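Local coordinates for putative uncharacterized protein PH1404 (Pyrococcus horikoshii, PDB 3AF6) that probably terminates transcription as a zinc-dependent ribonuclease, cutting single-stranded RNA at the exit channel of RNA polymerase and degrading the released transcript from its 5' end, at residues T322-Y325 and G326-R329; I156-I159 and L160-E163; Y179-P182 and E183-S186. One frame throughout, in Å; residues are numbered along the deposited sequence.

How the contacts relate
The three contacts are local: a helix end (contact 2), an irregular loop (contact 3) and a beta turn (contact 1), in that chain order. Contact 1 belongs to the metallo-beta-lactamase region, and the side chain of its Y325 is about 12 Å from a zinc ion. The other two belong to the KH region, away from the zinc site, with centres 33 Å apart. Contact 1 comes within about 7 Å of contact 2 and about 6 Å of contact 3, nearest atoms counted, without touching either. Shared neighbours bridge these gaps: R285 packs on T322 and on I156 and L160, while R336 packs on V328 and forms a salt bridge with E183.

Contact 1 (T322-Y325 and G326-R329); sequences TLDY and GEVR
The carboxylates of D324 and E327 stand side by side with their planes 85° apart, OD2 of D324 lying 3.4 Å from OE2 of E327. Being two acceptors, these oxygens do not bond; D324 OD1 has the hydroxyl of Y475 as its partner, and E327 faces the positive charge of R329. The guanidinium of R329 carries CB of E327 over one face, toward the rim. E327 OE1 sits 3.1 Å from R329 NH2 but well out of the guanidinium plane, so this salt bridge rests on charge and not on a directed N-H. In that plane, R329 NH1 donates to V328 O at 2.7 Å, which limits rotation of the group. CG of R329 meets CD1 of L323 at 3.6 Å, the two side chains crossing at a slant; beyond CG the arginine bends at chi2 (-80°), setting its guanidinium beside E327 and V328 O.

The backbone makes a type II turn from D324 to E327, closed by E327 N donating to D324 O at 3.3 Å. G326 takes the third position, where positive phi (69°) favours glycine. One water donates to both D324 O and E327 O, at 2.8 and 2.6 Å, tying the two ends of the turn together. Y325 turns outward, its ring edge-to-face with Y475 and its OH hydrogen-bonded to S348 O; a sulfate also lies beside it. The turn carries the chain from strand 320-322 to strand 329-332, each an outermost strand of its sheet, and so joins the two mixed sheets of the metallo-beta-lactamase fold.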
loop_
_atom_site.group_PDB
_atom_site.type_symbol
_atom_site.label_atom_id
_atom_site.label_comp_id
_atom_site.label_asym_id
_atom_site.label_seq_id
_atom_site.Cartn_x
_atom_site.Cartn_y
_atom_site.Cartn_z
ATOM N N THR A 322 2.526 3.518 -10.455
ATOM C CA THR A 322 2.494 4.259 -9.198
ATOM C C THR A 322 2.098 5.723 -9.332
ATOM O O THR A 322 2.273 6.351 -10.379
ATOM C CB THR A 322 3.837 4.187 -8.467
ATOM O OG1 THR A 322 4.829 4.901 -9.216
ATOM C CG2 THR A 322 4.265 2.730 -8.288
ATOM N N LEU A 323 1.571 6.256 -8.240
ATOM C CA LEU A 323 1.105 7.627 -8.192
ATOM C C LEU A 323 1.323 8.113 -6.771
ATOM O O LEU A 323 1.010 7.393 -5.822
ATOM C CB LEU A 323 -0.390 7.648 -8.503
ATOM C CG LEU A 323 -0.968 8.597 -9.543
ATOM C CD1 LEU A 323 -0.303 8.361 -10.899
ATOM C CD2 LEU A 323 -2.477 8.366 -9.639
ATOM N N ASP A 324 1.862 9.318 -6.610
ATOM C CA ASP A 324 2.062 9.873 -5.271
ATOM C C ASP A 324 0.794 10.619 -4.857
ATOM O O ASP A 324 -0.057 10.926 -5.696
ATOM C CB ASP A 324 3.236 10.841 -5.262
ATOM C CG ASP A 324 4.565 10.153 -5.486
ATOM O OD1 ASP A 324 4.857 9.173 -4.772
ATOM O OD2 ASP A 324 5.325 10.603 -6.371
ATOM N N TYR A 325 0.652 10.907 -3.568
ATOM C CA TYR A 325 -0.525 11.643 -3.106
ATOM C C TYR A 325 -0.686 12.941 -3.907
ATOM O O TYR A 325 0.284 13.497 -4.425
ATOM C CB TYR A 325 -0.406 12.008 -1.623
ATOM C CG TYR A 325 -0.315 10.842 -0.662
ATOM C CD1 TYR A 325 -1.054 9.671 -0.870
ATOM C CD2 TYR A 325 0.463 10.931 0.493
ATOM C CE1 TYR A 325 -1.020 8.619 0.050
ATOM C CE2 TYR A 325 0.499 9.894 1.420
ATOM C CZ TYR A 325 -0.243 8.740 1.194
ATOM O OH TYR A 325 -0.202 7.707 2.111
ATOM N N GLY A 326 -1.923 13.407 -4.017
ATOM C CA GLY A 326 -2.191 14.649 -4.719
ATOM C C GLY A 326 -2.011 14.706 -6.219
ATOM O O GLY A 326 -2.355 15.714 -6.826
ATOM N N GLU A 327 -1.489 13.654 -6.836
ATOM C CA GLU A 327 -1.297 13.679 -8.283
ATOM C C GLU A 327 -2.521 13.239 -9.092
ATOM O O GLU A 327 -2.804 12.054 -9.223
ATOM C CB GLU A 327 -0.082 12.832 -8.667
ATOM C CG GLU A 327 1.247 13.590 -8.622
ATOM C CD GLU A 327 2.472 12.670 -8.718
ATOM O OE1 GLU A 327 2.471 11.740 -9.560
ATOM O OE2 GLU A 327 3.439 12.890 -7.953
ATOM N N VAL A 328 -3.232 14.218 -9.642
ATOM C CA VAL A 328 -4.430 13.983 -10.447
ATOM C C VAL A 328 -4.103 13.376 -11.811
ATOM O O VAL A 328 -3.340 13.956 -12.575
ATOM C CB VAL A 328 -5.188 15.312 -10.676
ATOM C CG1 VAL A 328 -6.458 15.063 -11.462
ATOM C CG2 VAL A 328 -5.521 15.953 -9.348
ATOM N N ARG A 329 -4.680 12.222 -12.131
ATOM C CA ARG A 329 -4.411 11.603 -13.429
ATOM C C ARG A 329 -5.651 11.012 -14.080
ATOM O O ARG A 329 -6.461 10.380 -13.414
ATOM C CB ARG A 329 -3.366 10.490 -13.299
ATOM C CG ARG A 329 -2.016 10.929 -12.756
ATOM C CD ARG A 329 -1.141 11.594 -13.810
ATOM N NE ARG A 329 0.151 11.981 -13.244
ATOM C CZ ARG A 329 0.362 13.099 -12.553
ATOM N NH1 ARG A 329 -0.630 13.958 -12.350
ATOM N NH2 ARG A 329 1.561 13.348 -12.038
HETATM O O HOH W 1 -2.575 10.879 -6.866
#

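Contact 2 (I156-I159 and L160-E163); sequences IRQI and LQTE
T162 grips Q158 O twice, through its backbone N at 3.0 Å and through its hydroxyl OG1 at 2.6 Å. The two donors approach from opposite faces of the carbonyl plane. The hydroxyl can fold back in this way because chi1 of 60° sets OG1 between the threonine's own N and carbonyl carbon, leaving CG2 beside the backbone N. The two preceding steps of the helix keep the usual bonds: L160 N donates to I156 O at 2.8 Å, and Q161 N to R157 O at 3.1 Å.

The pattern stops at the next step. I159 O and E163 N are 3.3 Å apart, but the angle is too poor for a hydrogen bond, and T162 has already left helical geometry. E163 then occupies the N-cap position of helix 164-178.

Side chains one turn apart pack along the helix. CG2 of I156 meets CD2 of L160 at 4.2 Å, and I159 runs alongside E163 in the same direction, its CG2 4.2 Å from CG of the glutamate. I156, I159 and L160 all rest on I317 of helix 310-319, while R157 points off to a salt bridge with E114.

The chemistry is that of a helix end in which a threonine hydroxyl supplements the backbone bonding of the last turn. It is followed by an acid at the N-cap of the next helix; the nearby carboxylate of D166 may favour protonation of E163, and the long, weak ion pair with K318 may offset this by favouring the charged form.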
loop_
_atom_site.group_PDB
_atom_site.type_symbol
_atom_site.label_atom_id
_atom_site.label_comp_id
_atom_site.label_asym_id
_atom_site.label_seq_id
_atom_site.Cartn_x
_atom_site.Cartn_y
_atom_site.Cartn_z
ATOM N N ILE A 156 12.082 -5.528 -7.549
ATOM C CA ILE A 156 11.193 -4.781 -8.423
ATOM C C ILE A 156 12.024 -4.030 -9.464
ATOM O O ILE A 156 11.764 -4.108 -10.666
ATOM C CB ILE A 156 10.346 -3.779 -7.610
ATOM C CG1 ILE A 156 9.421 -4.541 -6.660
ATOM C CG2 ILE A 156 9.549 -2.889 -8.538
ATOM C CD1 ILE A 156 8.583 -3.657 -5.773
ATOM N N ARG A 157 13.035 -3.309 -8.991
ATOM C CA ARG A 157 13.905 -2.542 -9.875
ATOM C C ARG A 157 14.505 -3.460 -10.935
ATOM O O ARG A 157 14.618 -3.097 -12.101
ATOM C CB ARG A 157 15.011 -1.871 -9.055
ATOM C CG ARG A 157 15.823 -0.844 -9.828
ATOM C CD ARG A 157 16.128 0.383 -8.963
ATOM N NE ARG A 157 16.944 0.062 -7.794
ATOM C CZ ARG A 157 17.224 0.923 -6.819
ATOM N NH1 ARG A 157 16.749 2.162 -6.869
ATOM N NH2 ARG A 157 17.978 0.547 -5.792
ATOM N N GLN A 158 14.875 -4.662 -10.512
ATOM C CA GLN A 158 15.458 -5.664 -11.398
ATOM C C GLN A 158 14.460 -6.055 -12.486
ATOM O O GLN A 158 14.804 -6.121 -13.665
ATOM C CB GLN A 158 15.844 -6.906 -10.581
ATOM C CG GLN A 158 16.548 -8.004 -11.368
ATOM C CD GLN A 158 18.005 -7.679 -11.661
ATOM O OE1 GLN A 158 18.316 -6.676 -12.309
ATOM N NE2 GLN A 158 18.906 -8.530 -11.179
ATOM N N ILE A 159 13.222 -6.310 -12.074
ATOM C CA ILE A 159 12.160 -6.710 -12.995
ATOM C C ILE A 159 11.808 -5.608 -13.982
ATOM O O ILE A 159 11.588 -5.868 -15.164
ATOM C CB ILE A 159 10.892 -7.121 -12.220
ATOM C CG1 ILE A 159 11.191 -8.362 -11.380
ATOM C CG2 ILE A 159 9.753 -7.392 -13.182
ATOM C CD1 ILE A 159 10.101 -8.734 -10.430
ATOM N N LEU A 160 11.766 -4.374 -13.496
ATOM C CA LEU A 160 11.439 -3.239 -14.347
ATOM C C LEU A 160 12.493 -2.930 -15.405
ATOM O O LEU A 160 12.147 -2.581 -16.533
ATOM C CB LEU A 160 11.187 -1.997 -13.487
ATOM C CG LEU A 160 9.723 -1.620 -13.228
ATOM C CD1 LEU A 160 8.905 -2.852 -12.892
ATOM C CD2 LEU A 160 9.665 -0.604 -12.103
ATOM N N GLN A 161 13.772 -3.060 -15.054
ATOM C CA GLN A 161 14.834 -2.771 -16.013
ATOM C C GLN A 161 15.109 -3.920 -16.980
ATOM O O GLN A 161 15.506 -3.690 -18.122
ATOM C CB GLN A 161 16.128 -2.372 -15.288
ATOM C CG GLN A 161 16.648 -3.387 -14.277
ATOM C CD GLN A 161 18.010 -3.003 -13.684
ATOM O OE1 GLN A 161 18.481 -3.621 -12.719
ATOM N NE2 GLN A 161 18.651 -1.986 -14.266
ATOM N N THR A 162 14.892 -5.152 -16.535
ATOM C CA THR A 162 15.129 -6.305 -17.397
ATOM C C THR A 162 13.861 -6.698 -18.141
ATOM O O THR A 162 13.758 -7.805 -18.668
ATOM C CB THR A 162 15.625 -7.530 -16.593
ATOM O OG1 THR A 162 14.643 -7.890 -15.616
ATOM C CG2 THR A 162 16.940 -7.216 -15.891
ATOM N N GLU A 163 12.898 -5.784 -18.179
ATOM C CA GLU A 163 11.626 -6.028 -18.851
ATOM C C GLU A 163 11.179 -4.769 -19.579
ATOM O O GLU A 163 10.018 -4.651 -19.962
ATOM C CB GLU A 163 10.550 -6.416 -17.833
ATOM C CG GLU A 163 10.684 -7.802 -17.208
ATOM C CD GLU A 163 10.057 -8.893 -18.058
ATOM O OE1 GLU A 163 9.659 -9.939 -17.495
ATOM O OE2 GLU A 163 9.967 -8.707 -19.292
#

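Contact 3 (Y179-P182 and E183-S186); sequences YRKP and EYKS
P182 and E183, joined directly, form the exposed bend between K181 and Y184. P182 O lies 3.1 Å from Y184 N, at too poor an angle for a hydrogen bond. What spans the bend is a cation-pi contact. NZ of K181 sits over one face of the Y184 ring, 3.8 Å from the ring centroid and 24° off its normal, displaced toward CD1. The lysine chain bends at chi3 (-62°), which carries the ammonium over the ring, with CE 4.1 Å from CD1 of Y184. On the opposite face, toward the rim, lies S186 N.

The polar ends of E183 and Y184 reach the lactamase part: E183 forms a salt bridge with R336 of strand 335-341, and Y184 OH bonds to D210, just after strand 204-209. P182 rests on I14 of helix 11-22, and the Y184 backbone is hydrogen-bonded to that of P333. The bend thus lies in the loop from helix 164-178 to strand 189-193, between helix 11-22 of the KH region and strand 335-341 with the loops at P333 and D210 of the lactamase part.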
loop_
_atom_site.group_PDB
_atom_site.type_symbol
_atom_site.label_atom_id
_atom_site.label_comp_id
_atom_site.label_asym_id
_atom_site.label_seq_id
_atom_site.Cartn_x
_atom_site.Cartn_y
_atom_site.Cartn_z
ATOM N N TYR A 179 -7.365 7.199 -23.478
ATOM C CA TYR A 179 -7.800 8.245 -24.397
ATOM C C TYR A 179 -8.558 7.726 -25.616
ATOM O O TYR A 179 -8.498 8.318 -26.699
ATOM C CB TYR A 179 -6.586 9.070 -24.813
ATOM C CG TYR A 179 -5.937 9.711 -23.615
ATOM C CD1 TYR A 179 -6.487 10.858 -23.042
ATOM C CD2 TYR A 179 -4.849 9.112 -22.978
ATOM C CE1 TYR A 179 -5.982 11.391 -21.859
ATOM C CE2 TYR A 179 -4.336 9.642 -21.788
ATOM C CZ TYR A 179 -4.916 10.780 -21.237
ATOM O OH TYR A 179 -4.455 11.299 -20.051
ATOM N N ARG A 180 -9.286 6.625 -25.426
ATOM C CA ARG A 180 -10.067 6.039 -26.503
ATOM C C ARG A 180 -11.108 7.054 -26.983
ATOM O O ARG A 180 -11.820 6.823 -27.964
ATOM C CB ARG A 180 -10.747 4.739 -26.035
ATOM C CG ARG A 180 -11.617 4.858 -24.781
ATOM C CD ARG A 180 -12.388 3.571 -24.523
ATOM N NE ARG A 180 -13.051 3.548 -23.221
ATOM C CZ ARG A 180 -12.422 3.407 -22.058
ATOM N NH1 ARG A 180 -11.107 3.279 -22.031
ATOM N NH2 ARG A 180 -13.102 3.372 -20.921
ATOM N N LYS A 181 -11.189 8.179 -26.278
ATOM C CA LYS A 181 -12.108 9.254 -26.632
ATOM C C LYS A 181 -11.863 10.436 -25.708
ATOM O O LYS A 181 -11.201 10.294 -24.686
ATOM C CB LYS A 181 -13.561 8.785 -26.536
ATOM C CG LYS A 181 -13.979 8.311 -25.169
ATOM C CD LYS A 181 -15.451 7.961 -25.165
ATOM C CE LYS A 181 -16.305 9.171 -25.489
ATOM N NZ LYS A 181 -17.745 8.824 -25.414
ATOM N N PRO A 182 -12.376 11.623 -26.063
ATOM C CA PRO A 182 -12.193 12.828 -25.247
ATOM C C PRO A 182 -13.008 12.834 -23.963
ATOM O O PRO A 182 -13.926 12.029 -23.822
ATOM C CB PRO A 182 -12.597 13.947 -26.202
ATOM C CG PRO A 182 -13.658 13.302 -27.023
ATOM C CD PRO A 182 -13.053 11.953 -27.329
ATOM N N GLU A 183 -12.672 13.743 -23.041
ATOM C CA GLU A 183 -13.380 13.853 -21.765
ATOM C C GLU A 183 -14.851 13.594 -21.993
ATOM O O GLU A 183 -15.473 14.202 -22.858
ATOM C CB GLU A 183 -13.185 15.231 -21.123
ATOM C CG GLU A 183 -11.784 15.447 -20.551
ATOM C CD GLU A 183 -11.730 16.537 -19.472
ATOM O OE1 GLU A 183 -12.216 17.669 -19.724
ATOM O OE2 GLU A 183 -11.191 16.259 -18.373
ATOM N N TYR A 184 -15.403 12.690 -21.200
ATOM C CA TYR A 184 -16.787 12.293 -21.350
ATOM C C TYR A 184 -17.659 12.559 -20.129
ATOM O O TYR A 184 -17.217 12.426 -18.996
ATOM C CB TYR A 184 -16.809 10.803 -21.700
ATOM C CG TYR A 184 -18.173 10.208 -21.905
ATOM C CD1 TYR A 184 -19.051 10.743 -22.847
ATOM C CD2 TYR A 184 -18.572 9.075 -21.196
ATOM C CE1 TYR A 184 -20.300 10.155 -23.084
ATOM C CE2 TYR A 184 -19.811 8.481 -21.421
ATOM C CZ TYR A 184 -20.672 9.022 -22.371
ATOM O OH TYR A 184 -21.888 8.429 -22.627
ATOM N N LYS A 185 -18.908 12.936 -20.375
ATOM C CA LYS A 185 -19.855 13.191 -19.300
ATOM C C LYS A 185 -20.768 11.970 -19.253
ATOM O O LYS A 185 -21.648 11.802 -20.099
ATOM C CB LYS A 185 -20.668 14.457 -19.584
ATOM C CG LYS A 185 -21.619 14.849 -18.462
ATOM C CD LYS A 185 -22.474 16.055 -18.849
ATOM C CE LYS A 185 -23.498 16.388 -17.761
ATOM N NZ LYS A 185 -24.209 17.687 -18.001
ATOM N N SER A 186 -20.532 11.124 -18.256
ATOM C CA SER A 186 -21.269 9.880 -18.052
ATOM C C SER A 186 -22.794 10.005 -17.947
ATOM O O SER A 186 -23.320 10.969 -17.376
ATOM C CB SER A 186 -20.744 9.192 -16.788
ATOM O OG SER A 186 -19.327 9.204 -16.735
#